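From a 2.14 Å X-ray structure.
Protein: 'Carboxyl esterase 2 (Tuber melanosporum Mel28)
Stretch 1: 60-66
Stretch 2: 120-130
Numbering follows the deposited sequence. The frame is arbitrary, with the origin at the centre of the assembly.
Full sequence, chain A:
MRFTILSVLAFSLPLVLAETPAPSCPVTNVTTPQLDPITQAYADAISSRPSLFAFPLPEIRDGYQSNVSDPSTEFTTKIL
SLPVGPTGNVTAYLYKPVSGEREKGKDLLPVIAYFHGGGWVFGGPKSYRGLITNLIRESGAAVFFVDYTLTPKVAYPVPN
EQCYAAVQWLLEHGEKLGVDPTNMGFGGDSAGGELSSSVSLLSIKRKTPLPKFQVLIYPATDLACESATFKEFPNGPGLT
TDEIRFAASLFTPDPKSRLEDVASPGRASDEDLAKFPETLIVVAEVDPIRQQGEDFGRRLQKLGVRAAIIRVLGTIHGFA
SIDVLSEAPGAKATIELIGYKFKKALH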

ATOM      1  N   ILE A  60       1.584 -34.507  -7.863  1.00 60.57           N
ATOM      2  CA  ILE A  60       1.235 -33.715  -6.702  1.00 56.98           C
ATOM      3  C   ILE A  60       1.360 -32.249  -7.104  1.00 52.41           C
ATOM      4  O   ILE A  60       2.434 -31.791  -7.487  1.00 55.72           O
ATOM      5  N   ARG A  61       0.243 -31.526  -7.060  1.00 49.22           N
ATOM      6  CA  ARG A  61       0.222 -30.137  -7.529  1.00 50.53           C
ATOM      7  C   ARG A  61       0.172 -29.141  -6.371  1.00 49.35           C
ATOM      8  O   ARG A  61       0.321 -27.929  -6.559  1.00 48.37           O
ATOM      9  N   ASP A  62      -0.042 -29.666  -5.175  1.00 48.57           N
ATOM     10  CA  ASP A  62      -0.166 -28.842  -3.990  1.00 48.92           C
ATOM     11  C   ASP A  62       0.613 -29.427  -2.814  1.00 54.04           C
ATOM     12  O   ASP A  62       0.478 -30.610  -2.500  1.00 53.30           O
ATOM     13  N   GLY A  63       1.421 -28.595  -2.161  1.00 54.35           N
ATOM     14  CA  GLY A  63       2.138 -29.028  -0.974  1.00 51.41           C
ATOM     15  C   GLY A  63       2.575 -27.890  -0.071  1.00 55.99           C
ATOM     16  O   GLY A  63       2.632 -26.725  -0.489  1.00 52.95           O
ATOM     17  N   TYR A  64       2.906 -28.235   1.169  1.00 55.30           N
ATOM     18  CA  TYR A  64       3.327 -27.244   2.150  1.00 57.11           C
ATOM     19  C   TYR A  64       4.663 -26.659   1.758  1.00 58.33           C
ATOM     20  O   TYR A  64       5.502 -27.340   1.171  1.00 60.33           O
ATOM     21  N   GLN A  65       4.829 -25.371   2.026  1.00 57.94           N
ATOM     22  CA  GLN A  65       6.101 -24.710   1.804  1.00 63.96           C
ATOM     23  C   GLN A  65       7.088 -24.998   2.942  1.00 66.00           C
ATOM     24  O   GLN A  65       8.301 -24.885   2.750  1.00 67.85           O
ATOM     25  N   SER A  66       6.568 -25.364   4.114  1.00 65.48           N
ATOM     26  CA  SER A  66       7.418 -25.790   5.231  1.00 73.86           C
ATOM     27  C   SER A  66       6.671 -26.751   6.157  1.00 71.65           C
ATOM     28  O   SER A  66       6.031 -26.337   7.126  1.00 79.93           O
ATOM     29  N   TRP A 120      -2.950 -21.734 -12.892  1.00 41.12           N
ATOM     30  CA  TRP A 120      -4.030 -22.688 -13.181  1.00 38.53           C
ATOM     31  C   TRP A 120      -3.564 -24.148 -13.139  1.00 41.29           C
ATOM     32  O   TRP A 120      -4.400 -25.039 -13.227  1.00 42.40           O
ATOM     33  N   VAL A 121      -2.251 -24.374 -12.998  1.00 42.00           N
ATOM     34  CA  VAL A 121      -1.639 -25.711 -12.959  1.00 40.44           C
ATOM     35  C   VAL A 121      -1.295 -26.188 -11.550  1.00 43.80           C
ATOM     36  O   VAL A 121      -1.374 -27.383 -11.262  1.00 44.90           O
ATOM     37  N   PHE A 122      -0.881 -25.256 -10.689  1.00 41.87           N
ATOM     38  CA  PHE A 122      -0.451 -25.585  -9.325  1.00 42.64           C
ATOM     39  C   PHE A 122      -1.269 -24.876  -8.248  1.00 43.35           C
ATOM     40  O   PHE A 122      -2.047 -23.952  -8.531  1.00 40.00           O
ATOM     41  N   GLY A 123      -1.063 -25.301  -7.005  1.00 45.48           N
ATOM     42  CA  GLY A 123      -1.647 -24.633  -5.862  1.00 42.48           C
ATOM     43  C   GLY A 123      -2.796 -25.419  -5.272  1.00 40.49           C
ATOM     44  O   GLY A 123      -3.260 -26.396  -5.864  1.00 41.19           O
ATOM     45  N   GLY A 124      -3.248 -24.982  -4.101  1.00 37.14           N
ATOM     46  CA  GLY A 124      -4.313 -25.637  -3.367  1.00 34.18           C
ATOM     47  C   GLY A 124      -4.174 -25.191  -1.926  1.00 37.63           C
ATOM     48  O   GLY A 124      -3.364 -24.307  -1.640  1.00 40.67           O
ATOM     49  N   PRO A 125      -4.938 -25.802  -1.013  1.00 39.48           N
ATOM     50  CA  PRO A 125      -4.942 -25.353   0.386  1.00 39.70           C
ATOM     51  C   PRO A 125      -3.579 -25.440   1.073  1.00 45.54           C
ATOM     52  O   PRO A 125      -3.311 -24.621   1.954  1.00 45.81           O
ATOM     53  N   LYS A 126      -2.722 -26.379   0.677  1.00 42.49           N
ATOM     54  CA  LYS A 126      -1.436 -26.559   1.357  1.00 45.27           C
ATOM     55  C   LYS A 126      -0.467 -25.429   1.070  1.00 45.53           C
ATOM     56  O   LYS A 126       0.103 -24.832   1.984  1.00 49.80           O
ATOM     57  N   SER A 127      -0.272 -25.139  -0.208  1.00 42.42           N
ATOM     58  CA  SER A 127       0.682 -24.127  -0.614  1.00 45.83           C
ATOM     59  C   SER A 127       0.223 -22.729  -0.236  1.00 41.85           C
ATOM     60  O   SER A 127       1.028 -21.802  -0.199  1.00 39.26           O
ATOM     61  N   TYR A 128      -1.074 -22.582   0.010  1.00 42.42           N
ATOM     62  CA  TYR A 128      -1.641 -21.283   0.354  1.00 41.26           C
ATOM     63  C   TYR A 128      -1.974 -21.155   1.834  1.00 42.77           C
ATOM     64  O   TYR A 128      -2.647 -20.209   2.230  1.00 41.69           O
ATOM     65  N   ARG A 129      -1.500 -22.100   2.647  1.00 43.32           N
ATOM     66  CA  ARG A 129      -1.808 -22.086   4.077  1.00 46.64           C
ATOM     67  C   ARG A 129      -1.312 -20.799   4.750  1.00 38.97           C
ATOM     68  O   ARG A 129      -1.980 -20.266   5.620  1.00 43.80           O
ATOM     69  N   GLY A 130      -0.137 -20.325   4.352  1.00 41.97           N
ATOM     70  CA  GLY A 130       0.447 -19.118   4.915  1.00 39.84           C
ATOM     71  C   GLY A 130      -0.393 -17.874   4.642  1.00 42.74           C
ATOM     72  O   GLY A 130      -0.626 -17.054   5.529  1.00 43.03           O
TER

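The contact is organised around one carboxylate. Asp62 points its CA-to-CB bond toward the second stretch, and its t rotamer (chi1 -177°) delivers both oxygens to the turn that opens at Lys126. Asp62 OD2 accepts a hydrogen bond from Lys126 N at 2.8 Å; Asp62 OD1 accepts two from Ser127, one from N at 2.8 Å and one from OG at 2.7 Å. The p rotamer of Ser127 (chi1 50°) brings OG round to the same oxygen that its own amide serves. Three donors from two consecutive residues thus meet one acidic group, and the rule is plain: an acid can hold a turn whose first amides lack backbone acceptors.

Space for that acid is bought with glycine. At Gly124 an ideal CB would lie 2.6 Å from Asp62 OD2, a clash. Gly123 is glycine for a different reason: its backbone angles would jam a CB against the preceding carbonyl oxygen. Its amide is put to use, Gly123 N donating to Arg61 O at 3.0 Å and nearly straight, at 168°.

Arg61 closes this end. It also points toward the second stretch, and its m, m, t course carries the guanidinium to the backbone of Val121, where Arg61 NH1 donates to Val121 O at 3.0 Å, the oxygen lying at the guanidinium edge. Arg61 NH1 also passes 3.3 Å from Val121 CG1, while the aliphatic part of the arginine leans on Phe122, Arg61 CD standing 3.9 Å from Phe122 CD1.

At the other end, Gln65 starts sideways, but its extended chi2 (t) brings the amide in, and Gln65 NE2 donates to Ser127 O at 2.8 Å. Ser127 is therefore held through its amide, hydroxyl and carbonyl.

Outward from these bonds, packing takes over around Tyr64. Its CB leaves sideways, yet the m rotamer (chi1 -62°) swings the ring nearer the turn. Lys126 CG sits over one face, 4.0 Å from the ring centroid, in a CH-pi contact; farther along the same chain, Lys126 CE reaches 3.6 Å from Tyr64 CE2 before the lysine end leads away. Arg129, pointing toward the first stretch with chi1 and chi2 both t, sets a guanidinium face against the ring, CZ 3.5 Å from Tyr64 CD1. A water adds only a loose link, with weak hydrogen bonds of 3.5 Å from water 1 O to Tyr64 OH and to Pro125 O. Lys126 thus packs its methylenes on the tyrosine and Arg129 its guanidinium, while Asp62 and Ser127 bond most densely.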

ATOM      1  CB  ILE A  60       2.126 -34.047  -5.500  1.00 57.44           C
ATOM      2  CG1 ILE A  60       1.851 -35.483  -5.043  1.00 52.02           C
ATOM      3  CG2 ILE A  60       1.917 -33.041  -4.371  1.00 55.40           C
ATOM      4  CD1 ILE A  60       0.386 -35.793  -4.868  1.00 58.61           C
ATOM      5  CB  ARG A  61      -0.964 -29.893  -8.461  1.00 47.05           C
ATOM      6  CG  ARG A  61      -1.073 -30.799  -9.669  1.00 45.46           C
ATOM      7  CD  ARG A  61       0.003 -30.486 -10.694  1.00 46.27           C
ATOM      8  NE  ARG A  61      -0.159 -31.315 -11.888  1.00 53.82           N
ATOM      9  CZ  ARG A  61      -0.941 -30.993 -12.919  1.00 55.22           C
ATOM     10  NH1 ARG A  61      -1.604 -29.838 -12.929  1.00 46.94           N
ATOM     11  NH2 ARG A  61      -1.047 -31.810 -13.957  1.00 50.95           N
ATOM     12  CB  ASP A  62      -1.639 -28.708  -3.606  1.00 44.41           C
ATOM     13  CG  ASP A  62      -1.840 -27.795  -2.428  1.00 44.45           C
ATOM     14  OD1 ASP A  62      -1.126 -26.777  -2.370  1.00 46.88           O
ATOM     15  OD2 ASP A  62      -2.701 -28.088  -1.571  1.00 44.43           O
ATOM     16  CB  TYR A  64       3.415 -27.853   3.548  1.00 52.57           C
ATOM     17  CG  TYR A  64       2.099 -28.379   4.066  1.00 56.38           C
ATOM     18  CD1 TYR A  64       1.056 -27.518   4.380  1.00 53.79           C
ATOM     19  CD2 TYR A  64       1.901 -29.737   4.256  1.00 56.08           C
ATOM     20  CE1 TYR A  64      -0.148 -27.999   4.860  1.00 55.15           C
ATOM     21  CE2 TYR A  64       0.703 -30.225   4.735  1.00 55.60           C
ATOM     22  CZ  TYR A  64      -0.320 -29.356   5.039  1.00 55.72           C
ATOM     23  OH  TYR A  64      -1.517 -29.853   5.515  1.00 59.40           O
ATOM     24  CB  GLN A  65       5.893 -23.207   1.630  1.00 62.38           C
ATOM     25  CG  GLN A  65       5.207 -22.841   0.328  1.00 57.01           C
ATOM     26  CD  GLN A  65       4.949 -21.355   0.202  1.00 51.52           C
ATOM     27  OE1 GLN A  65       5.870 -20.549   0.304  1.00 53.16           O
ATOM     28  NE2 GLN A  65       3.699 -20.987  -0.066  1.00 48.42           N
ATOM     29  CB  SER A  66       7.939 -24.582   6.026  1.00 71.91           C
ATOM     30  OG  SER A  66       6.919 -23.979   6.806  1.00 74.88           O
ATOM     31  CB  TRP A 120      -4.694 -22.399 -14.545  1.00 39.49           C
ATOM     32  CG  TRP A 120      -5.254 -21.018 -14.661  1.00 39.19           C
ATOM     33  CD1 TRP A 120      -6.407 -20.540 -14.083  1.00 38.81           C
ATOM     34  CD2 TRP A 120      -4.678 -19.921 -15.378  1.00 39.40           C
ATOM     35  NE1 TRP A 120      -6.578 -19.207 -14.408  1.00 39.28           N
ATOM     36  CE2 TRP A 120      -5.534 -18.806 -15.203  1.00 38.45           C
ATOM     37  CE3 TRP A 120      -3.524 -19.772 -16.157  1.00 40.41           C
ATOM     38  CZ2 TRP A 120      -5.271 -17.560 -15.780  1.00 38.22           C
ATOM     39  CZ3 TRP A 120      -3.266 -18.530 -16.737  1.00 43.74           C
ATOM     40  CH2 TRP A 120      -4.137 -17.443 -16.546  1.00 45.34           C
ATOM     41  CB  VAL A 121      -0.318 -25.765 -13.770  1.00 44.07           C
ATOM     42  CG1 VAL A 121       0.042 -27.208 -14.121  1.00 47.09           C
ATOM     43  CG2 VAL A 121      -0.416 -24.934 -15.016  1.00 42.85           C
ATOM     44  CB  PHE A 122       1.032 -25.237  -9.125  1.00 42.93           C
ATOM     45  CG  PHE A 122       1.952 -25.930 -10.087  1.00 45.26           C
ATOM     46  CD1 PHE A 122       2.105 -27.303 -10.046  1.00 51.44           C
ATOM     47  CD2 PHE A 122       2.653 -25.208 -11.041  1.00 52.06           C
ATOM     48  CE1 PHE A 122       2.946 -27.951 -10.937  1.00 53.29           C
ATOM     49  CE2 PHE A 122       3.499 -25.847 -11.935  1.00 54.43           C
ATOM     50  CZ  PHE A 122       3.641 -27.223 -11.880  1.00 50.55           C
ATOM     51  CB  PRO A 125      -5.947 -26.297   1.055  1.00 42.45           C
ATOM     52  CG  PRO A 125      -6.003 -27.509   0.153  1.00 44.29           C
ATOM     53  CD  PRO A 125      -5.820 -26.962  -1.230  1.00 39.60           C
ATOM     54  CB  LYS A 126      -0.783 -27.896   0.969  1.00 47.46           C
ATOM     55  CG  LYS A 126      -1.528 -29.161   1.412  1.00 49.62           C
ATOM     56  CD  LYS A 126      -0.760 -30.415   0.934  1.00 53.58           C
ATOM     57  CE  LYS A 126      -0.903 -31.601   1.876  1.00 58.70           C
ATOM     58  NZ  LYS A 126      -1.953 -32.574   1.471  1.00 61.44           N
ATOM     59  CB  SER A 127       0.947 -24.215  -2.116  1.00 44.04           C
ATOM     60  OG  SER A 127      -0.268 -24.244  -2.835  1.00 50.05           O
ATOM     61  CB  TYR A 128      -2.877 -21.011  -0.513  1.00 35.52           C
ATOM     62  CG  TYR A 128      -2.472 -20.397  -1.832  1.00 38.85           C
ATOM     63  CD1 TYR A 128      -1.953 -21.191  -2.858  1.00 37.06           C
ATOM     64  CD2 TYR A 128      -2.569 -19.020  -2.045  1.00 37.36           C
ATOM     65  CE1 TYR A 128      -1.553 -20.638  -4.058  1.00 34.27           C
ATOM     66  CE2 TYR A 128      -2.173 -18.455  -3.253  1.00 36.03           C
ATOM     67  CZ  TYR A 128      -1.664 -19.271  -4.256  1.00 38.45           C
ATOM     68  OH  TYR A 128      -1.255 -18.719  -5.450  1.00 38.08           O
ATOM     69  CB  ARG A 129      -1.218 -23.310   4.796  1.00 48.30           C
ATOM     70  CG  ARG A 129      -1.475 -23.297   6.311  1.00 48.90           C
ATOM     71  CD  ARG A 129      -1.055 -24.581   6.993  1.00 53.59           C
ATOM     72  NE  ARG A 129       0.385 -24.815   6.878  1.00 61.89           N
ATOM     73  CZ  ARG A 129       1.022 -25.846   7.431  1.00 68.11           C
ATOM     74  NH1 ARG A 129       0.349 -26.730   8.163  1.00 65.51           N
ATOM     75  NH2 ARG A 129       2.334 -25.992   7.263  1.00 68.18           N
TER
HETATM   76  O   HOH W   1      -3.334 -27.118   4.401  1.00 51.76           O